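PDB 6NQ4: HAD superfamily hydrolase from Brucella suis biovar 1, which probably acts as a phosphatase of the haloacid dehalogenase-like hydrolase superfamily. Local coordinates for residues A97-R109 / P219-I231. Numbering follows the deposited sequence. Where two conformers were deposited one is given.
Sequences AYDRVVTSGDVTR and PIYEAALRAVESI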
ATOM      1  N   ALA A  97      -4.024  16.531  -8.949  1.00 20.17           N
ATOM      2  CA  ALA A  97      -2.814  16.292  -8.167  1.00 20.22           C
ATOM      3  C   ALA A  97      -2.105  14.993  -8.528  1.00 19.08           C
ATOM      4  O   ALA A  97      -1.013  14.735  -8.013  1.00 21.01           O
ATOM      5  CB  ALA A  97      -3.125  16.290  -6.665  1.00 21.22           C
ATOM      6  N   TYR A  98      -2.693  14.161  -9.379  1.00 17.12           N
ATOM      7  CA  TYR A  98      -2.074  12.889  -9.712  1.00 16.79           C
ATOM      8  C   TYR A  98      -2.536  12.471 -11.099  1.00 16.74           C
ATOM      9  O   TYR A  98      -3.543  12.968 -11.618  1.00 19.06           O
ATOM     10  CB  TYR A  98      -2.415  11.818  -8.646  1.00 16.91           C
ATOM     11  CG  TYR A  98      -3.910  11.603  -8.470  1.00 16.66           C
ATOM     12  CD1 TYR A  98      -4.648  12.398  -7.599  1.00 16.76           C
ATOM     13  CD2 TYR A  98      -4.586  10.621  -9.194  1.00 18.21           C
ATOM     14  CE1 TYR A  98      -6.023  12.221  -7.455  1.00 18.33           C
ATOM     15  CE2 TYR A  98      -5.943  10.441  -9.062  1.00 17.82           C
ATOM     16  CZ  TYR A  98      -6.668  11.238  -8.199  1.00 17.69           C
ATOM     17  OH  TYR A  98      -8.031  11.034  -8.070  1.00 20.29           O
ATOM     18  N   ASP A  99      -1.790  11.546 -11.698  1.00 17.82           N
ATOM     19  CA  ASP A  99      -2.177  10.969 -12.978  1.00 17.65           C
ATOM     20  C   ASP A  99      -2.911   9.650 -12.831  1.00 18.09           C
ATOM     21  O   ASP A  99      -3.902   9.421 -13.535  1.00 20.90           O
ATOM     22  CB  ASP A  99      -0.938  10.770 -13.855  1.00 18.78           C
ATOM     23  CG  ASP A  99      -0.353  12.084 -14.320  1.00 20.56           C
ATOM     24  OD1 ASP A  99      -0.770  12.552 -15.403  1.00 23.93           O
ATOM     25  OD2 ASP A  99       0.488  12.662 -13.590  1.00 20.02           O
ATOM     26  N   ARG A 100      -2.471   8.792 -11.911  1.00 16.78           N
ATOM     27  CA  ARG A 100      -3.079   7.480 -11.745  1.00 17.63           C
ATOM     28  C   ARG A 100      -2.799   6.987 -10.336  1.00 15.61           C
ATOM     29  O   ARG A 100      -1.830   7.418  -9.697  1.00 16.63           O
ATOM     30  CB  ARG A 100      -2.569   6.474 -12.790  1.00 23.02           C
ATOM     31  CG  ARG A 100      -3.726   5.819 -13.530  1.00 33.25           C
ATOM     32  CD  ARG A 100      -3.295   4.770 -14.524  1.00 37.17           C
ATOM     33  NE  ARG A 100      -3.343   5.252 -15.895  1.00 41.74           N
ATOM     34  CZ  ARG A 100      -2.945   4.523 -16.927  1.00 43.36           C
ATOM     35  NH1 ARG A 100      -3.010   5.007 -18.161  1.00 45.31           N
ATOM     36  NH2 ARG A 100      -2.473   3.301 -16.711  1.00 43.77           N
ATOM     37  N   VAL A 101      -3.679   6.095  -9.857  1.00 15.37           N
ATOM     38  CA  VAL A 101      -3.512   5.398  -8.583  1.00 14.91           C
ATOM     39  C   VAL A 101      -3.288   3.923  -8.871  1.00 15.61           C
ATOM     40  O   VAL A 101      -4.018   3.329  -9.682  1.00 17.16           O
ATOM     41  CB  VAL A 101      -4.751   5.584  -7.687  1.00 15.89           C
ATOM     42  CG1 VAL A 101      -4.600   4.789  -6.387  1.00 17.29           C
ATOM     43  CG2 VAL A 101      -4.959   7.062  -7.365  1.00 17.88           C
ATOM     44  N   VAL A 102      -2.268   3.339  -8.238  1.00 13.84           N
ATOM     45  CA  VAL A 102      -2.013   1.903  -8.278  1.00 14.34           C
ATOM     46  C   VAL A 102      -2.010   1.396  -6.848  1.00 12.68           C
ATOM     47  O   VAL A 102      -1.278   1.919  -6.007  1.00 15.34           O
ATOM     48  CB  VAL A 102      -0.674   1.591  -8.972  1.00 15.85           C
ATOM     49  CG1 VAL A 102      -0.341   0.114  -8.836  1.00 19.01           C
ATOM     50  CG2 VAL A 102      -0.730   2.003 -10.451  1.00 17.71           C
ATOM     51  N   THR A 103      -2.824   0.388  -6.569  1.00 13.23           N
ATOM     52  CA  THR A 103      -2.970  -0.111  -5.208  1.00 12.90           C
ATOM     53  C   THR A 103      -2.478  -1.546  -5.091  1.00 14.00           C
ATOM     54  O   THR A 103      -2.427  -2.306  -6.067  1.00 14.18           O
ATOM     55  CB  THR A 103      -4.416  -0.035  -4.698  1.00 13.51           C
ATOM     56  OG1 THR A 103      -5.184  -1.100  -5.297  1.00 13.67           O
ATOM     57  CG2 THR A 103      -5.058   1.298  -5.002  1.00 14.40           C
ATOM     58  N   SER A 104      -2.173  -1.936  -3.850  1.00 13.74           N
ATOM     59  CA  SER A 104      -1.880  -3.338  -3.580  1.00 13.03           C
ATOM     60  C   SER A 104      -3.068  -4.222  -3.953  1.00 14.46           C
ATOM     61  O   SER A 104      -2.887  -5.298  -4.529  1.00 15.71           O
ATOM     62  CB  SER A 104      -1.491  -3.494  -2.101  1.00 13.79           C
ATOM     63  OG  SER A 104      -1.246  -4.851  -1.779  1.00 17.38           O
ATOM     64  N   GLY A 105      -4.298  -3.757  -3.681  1.00 14.61           N
ATOM     65  CA  GLY A 105      -5.479  -4.494  -4.119  1.00 15.65           C
ATOM     66  C   GLY A 105      -5.464  -4.774  -5.612  1.00 14.07           C
ATOM     67  O   GLY A 105      -5.788  -5.892  -6.052  1.00 16.18           O
ATOM     68  N   ASP A 106      -5.095  -3.765  -6.420  1.00 14.29           N
ATOM     69  CA  ASP A 106      -5.054  -3.949  -7.873  1.00 14.97           C
ATOM     70  C   ASP A 106      -4.164  -5.132  -8.254  1.00 14.99           C
ATOM     71  O   ASP A 106      -4.554  -5.995  -9.050  1.00 17.23           O
ATOM     72  CB  ASP A 106      -4.472  -2.703  -8.539  1.00 15.28           C
ATOM     73  CG  ASP A 106      -5.394  -1.484  -8.509  1.00 16.63           C
ATOM     74  OD1 ASP A 106      -6.627  -1.626  -8.473  1.00 17.88           O
ATOM     75  OD2 ASP A 106      -4.848  -0.352  -8.577  1.00 17.74           O
ATOM     76  N   VAL A 107      -2.933  -5.167  -7.742  1.00 15.10           N
ATOM     77  CA  VAL A 107      -2.018  -6.232  -8.138  1.00 15.96           C
ATOM     78  C   VAL A 107      -2.301  -7.542  -7.413  1.00 15.41           C
ATOM     79  O   VAL A 107      -1.971  -8.612  -7.934  1.00 17.28           O
ATOM     80  CB  VAL A 107      -0.540  -5.811  -8.023  1.00 15.87           C
ATOM     81  CG1 VAL A 107      -0.199  -4.792  -9.082  1.00 19.20           C
ATOM     82  CG2 VAL A 107      -0.195  -5.305  -6.625  1.00 17.79           C
ATOM     83  N   THR A 108      -2.922  -7.490  -6.234  1.00 15.27           N
ATOM     84  CA  THR A 108      -3.301  -8.719  -5.543  1.00 15.05           C
ATOM     85  C   THR A 108      -4.340  -9.500  -6.337  1.00 15.17           C
ATOM     86  O   THR A 108      -4.399 -10.731  -6.234  1.00 16.31           O
ATOM     87  CB  THR A 108      -3.790  -8.382  -4.128  1.00 16.32           C
ATOM     88  OG1 THR A 108      -2.731  -7.754  -3.394  1.00 17.72           O
ATOM     89  CG2 THR A 108      -4.192  -9.624  -3.359  1.00 18.59           C
ATOM     90  N   ARG A 109      -5.148  -8.809  -7.150  1.00 16.59           N
ATOM     91  CA  ARG A 109      -6.135  -9.501  -7.976  1.00 16.46           C
ATOM     92  C   ARG A 109      -5.487 -10.549  -8.869  1.00 18.57           C
ATOM     93  O   ARG A 109      -6.084 -11.598  -9.119  1.00 19.79           O
ATOM     94  CB  ARG A 109      -6.933  -8.496  -8.799  1.00 17.44           C
ATOM     95  CG  ARG A 109      -7.941  -7.745  -7.966  1.00 18.21           C
ATOM     96  CD  ARG A 109      -8.509  -6.549  -8.708  1.00 21.21           C
ATOM     97  NE  ARG A 109      -9.112  -6.866  -9.995  1.00 24.88           N
ATOM     98  CZ  ARG A 109     -10.389  -7.207 -10.163  1.00 25.54           C
ATOM     99  NH1 ARG A 109     -11.189  -7.313  -9.113  1.00 24.70           N
ATOM    100  NH2 ARG A 109     -10.875  -7.454 -11.384  1.00 26.21           N
ATOM    101  N   PRO A 219       5.680  -6.655  -7.648  1.00 18.23           N
ATOM    102  CA  PRO A 219       4.534  -6.511  -8.573  1.00 18.50           C
ATOM    103  C   PRO A 219       3.894  -5.138  -8.579  1.00 16.65           C
ATOM    104  O   PRO A 219       3.531  -4.634  -9.651  1.00 18.04           O
ATOM    105  CB  PRO A 219       3.570  -7.610  -8.124  1.00 19.56           C
ATOM    106  CG  PRO A 219       4.484  -8.677  -7.601  1.00 19.72           C
ATOM    107  CD  PRO A 219       5.567  -7.903  -6.868  1.00 19.72           C
ATOM    108  N   ILE A 220       3.758  -4.495  -7.422  1.00 16.24           N
ATOM    109  CA  ILE A 220       3.123  -3.181  -7.425  1.00 15.68           C
ATOM    110  C   ILE A 220       3.993  -2.153  -8.139  1.00 16.24           C
ATOM    111  O   ILE A 220       3.469  -1.257  -8.824  1.00 16.32           O
ATOM    112  CB  ILE A 220       2.743  -2.764  -5.986  1.00 15.79           C
ATOM    113  CG1 ILE A 220       1.739  -1.600  -6.016  1.00 15.52           C
ATOM    114  CG2 ILE A 220       3.983  -2.440  -5.136  1.00 16.64           C
ATOM    115  CD1 ILE A 220       1.196  -1.241  -4.638  1.00 15.80           C
ATOM    116  N   TYR A 221       5.325  -2.283  -8.034  1.00 16.11           N
ATOM    117  CA  TYR A 221       6.231  -1.367  -8.729  1.00 17.29           C
ATOM    118  C   TYR A 221       6.178  -1.582 -10.227  1.00 17.09           C
ATOM    119  O   TYR A 221       6.208  -0.614 -10.989  1.00 18.02           O
ATOM    120  CB  TYR A 221       7.664  -1.501  -8.190  1.00 19.32           C
ATOM    121  CG  TYR A 221       7.751  -0.928  -6.803  1.00 18.99           C
ATOM    122  CD1 TYR A 221       7.906   0.443  -6.608  1.00 19.37           C
ATOM    123  CD2 TYR A 221       7.563  -1.732  -5.686  1.00 18.27           C
ATOM    124  CE1 TYR A 221       7.925   0.991  -5.331  1.00 18.67           C
ATOM    125  CE2 TYR A 221       7.557  -1.196  -4.425  1.00 18.32           C
ATOM    126  CZ  TYR A 221       7.741   0.166  -4.249  1.00 18.12           C
ATOM    127  OH  TYR A 221       7.733   0.719  -2.981  1.00 20.23           O
ATOM    128  N   GLU A 222       6.091  -2.839 -10.669  1.00 18.34           N
ATOM    129  CA  GLU A 222       5.968  -3.095 -12.100  0.53 19.47           C
ATOM    130  C   GLU A 222       4.660  -2.534 -12.642  1.00 18.66           C
ATOM    131  O   GLU A 222       4.613  -2.016 -13.766  1.00 20.10           O
ATOM    132  CB  GLU A 222       6.109  -4.594 -12.376  0.53 23.11           C
ATOM    133  CG  GLU A 222       7.549  -5.088 -12.224  0.53 26.32           C
ATOM    134  CD  GLU A 222       7.689  -6.593 -12.330  0.53 30.22           C
ATOM    135  OE1 GLU A 222       6.687  -7.309 -12.118  0.53 31.63           O
ATOM    136  OE2 GLU A 222       8.811  -7.061 -12.627  0.53 31.96           O
ATOM    137  N   ALA A 223       3.586  -2.607 -11.846  1.00 17.81           N
ATOM    138  CA  ALA A 223       2.316  -2.034 -12.279  1.00 17.67           C
ATOM    139  C   ALA A 223       2.396  -0.514 -12.354  1.00 15.92           C
ATOM    140  O   ALA A 223       1.889   0.099 -13.303  1.00 18.77           O
ATOM    141  CB  ALA A 223       1.197  -2.478 -11.346  1.00 18.64           C
ATOM    142  N   ALA A 224       3.058   0.114 -11.375  1.00 16.90           N
ATOM    143  CA  ALA A 224       3.264   1.558 -11.436  1.00 16.34           C
ATOM    144  C   ALA A 224       4.133   1.945 -12.634  1.00 18.37           C
ATOM    145  O   ALA A 224       3.877   2.962 -13.290  1.00 19.09           O
ATOM    146  CB  ALA A 224       3.887   2.058 -10.126  1.00 16.84           C
ATOM    147  N   LEU A 225       5.165   1.145 -12.936  1.00 19.13           N
ATOM    148  CA  LEU A 225       5.997   1.419 -14.102  1.00 20.68           C
ATOM    149  C   LEU A 225       5.202   1.271 -15.396  1.00 20.02           C
ATOM    150  O   LEU A 225       5.332   2.104 -16.298  1.00 22.39           O
ATOM    151  CB  LEU A 225       7.234   0.518 -14.095  1.00 22.67           C
ATOM    152  CG  LEU A 225       8.259   0.712 -15.217  1.00 24.09           C
ATOM    153  CD1 LEU A 225       8.741   2.150 -15.214  1.00 24.24           C
ATOM    154  CD2 LEU A 225       9.423  -0.263 -15.054  1.00 27.42           C
ATOM    155  N   ARG A 226       4.359   0.234 -15.507  1.00 21.42           N
ATOM    156  CA  ARG A 226       3.535   0.124 -16.710  1.00 21.98           C
ATOM    157  C   ARG A 226       2.632   1.339 -16.862  1.00 21.70           C
ATOM    158  O   ARG A 226       2.411   1.824 -17.978  1.00 24.02           O
ATOM    159  CB  ARG A 226       2.700  -1.153 -16.696  1.00 24.14           C
ATOM    160  CG  ARG A 226       3.483  -2.419 -16.964  1.00 28.06           C
ATOM    161  CD  ARG A 226       2.547  -3.594 -17.152  1.00 32.75           C
ATOM    162  NE  ARG A 226       1.775  -3.926 -15.960  1.00 36.61           N
ATOM    163  CZ  ARG A 226       2.223  -4.703 -14.974  1.00 37.97           C
ATOM    164  NH1 ARG A 226       3.447  -5.210 -15.027  1.00 39.03           N
ATOM    165  NH2 ARG A 226       1.446  -4.982 -13.945  1.00 37.07           N
ATOM    166  N   ALA A 227       2.123   1.860 -15.746  1.00 21.80           N
ATOM    167  CA  ALA A 227       1.251   3.028 -15.797  1.00 21.81           C
ATOM    168  C   ALA A 227       1.996   4.258 -16.309  1.00 22.58           C
ATOM    169  O   ALA A 227       1.492   4.966 -17.188  1.00 23.80           O
ATOM    170  CB  ALA A 227       0.611   3.269 -14.426  1.00 22.95           C
ATOM    171  N   VAL A 228       3.203   4.528 -15.784  1.00 21.87           N
ATOM    172  CA  VAL A 228       3.994   5.671 -16.247  0.57 21.26           C
ATOM    173  C   VAL A 228       4.335   5.528 -17.723  1.00 22.05           C
ATOM    174  O   VAL A 228       4.293   6.495 -18.490  1.00 22.87           O
ATOM    175  CB  VAL A 228       5.285   5.811 -15.424  0.57 22.09           C
ATOM    176  CG1 VAL A 228       6.139   6.945 -15.999  0.57 23.76           C
ATOM    177  CG2 VAL A 228       4.995   6.054 -13.991  0.57 22.85           C
ATOM    178  N   GLU A 229       4.748   4.319 -18.125  1.00 21.32           N
ATOM    179  CA  GLU A 229       5.203   4.143 -19.498  1.00 22.11           C
ATOM    180  C   GLU A 229       4.052   4.319 -20.469  1.00 22.98           C
ATOM    181  O   GLU A 229       4.229   4.886 -21.561  1.00 24.01           O
ATOM    182  CB  GLU A 229       5.904   2.794 -19.653  1.00 23.31           C
ATOM    183  CG  GLU A 229       7.223   2.781 -18.886  1.00 27.69           C
ATOM    184  CD  GLU A 229       8.057   1.551 -19.110  1.00 33.48           C
ATOM    185  OE1 GLU A 229       7.477   0.462 -19.348  1.00 36.10           O
ATOM    186  OE2 GLU A 229       9.301   1.679 -19.029  1.00 33.76           O
ATOM    187  N   SER A 230       2.859   3.897 -20.075  1.00 24.01           N
ATOM    188  CA  SER A 230       1.705   4.136 -20.928  0.68 25.81           C
ATOM    189  C   SER A 230       1.367   5.622 -20.990  1.00 25.48           C
ATOM    190  O   SER A 230       1.096   6.150 -22.072  1.00 27.18           O
ATOM    191  CB  SER A 230       0.507   3.318 -20.454  0.68 27.03           C
ATOM    192  OG  SER A 230      -0.580   3.507 -21.343  0.68 27.01           O
ATOM    193  N   ILE A 231       1.396   6.311 -19.842  1.00 24.20           N
ATOM    194  CA  ILE A 231       1.082   7.738 -19.800  1.00 24.04           C
ATOM    195  C   ILE A 231       2.092   8.542 -20.610  1.00 23.13           C
ATOM    196  O   ILE A 231       1.720   9.438 -21.374  1.00 25.61           O
ATOM    197  CB  ILE A 231       1.000   8.228 -18.341  1.00 23.73           C
ATOM    198  CG1 ILE A 231      -0.247   7.660 -17.669  1.00 26.08           C
ATOM    199  CG2 ILE A 231       1.006   9.762 -18.271  1.00 25.51           C
ATOM    200  CD1 ILE A 231      -0.163   7.661 -16.185  1.00 26.41           C
TER
HETATM  201  O   HOH W   1      -2.829   3.609 -20.392  1.00 47.94           O
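The carbonyl O of S104, a residue whose backbone N lies 3.5 Å from I220 CD1, is gripped twice by T108. T108 OG1 reaches S104 O at 2.7 Å from above the carbonyl plane, and T108 N binds it at 2.8 Å. T103 and D106 form the capping box of helix 104-114: D106 N donates to T103 OG1 (2.9 Å) and T103 N to D106 OD2. T103 OG1 also hydrogen-bonds R79 O, and S104 OG hydrogen-bonds A180 O. I220 holds CG1 anti to its backbone N (chi1 -164°), and its extended chain carries CD1 against the capped turn. The V107 and I220 side chains cross at about a right angle. V107 CG1 packs tightly on A223 CB, at 3.5 Å. V102 CG1 rests against both I220 CG1 and A223 CB, 3.9 Å from each. R100 bends at chi3 (-103°) and turns one guanidinium face toward I231 CG1, with A227 O above its rim. D99 OD1 forms a salt bridge with R65 NH2. Segment 219-231 runs nearly antiparallel (162°) to strand 100-103, at the edge of the Rossmann-like HAD core sheet (order 3-2-1-4-5-6); its helix leads into strand 241-245. The buried contact is apolar; the capping bonds stay within 97-109 and shape the turn without tying it to the helix.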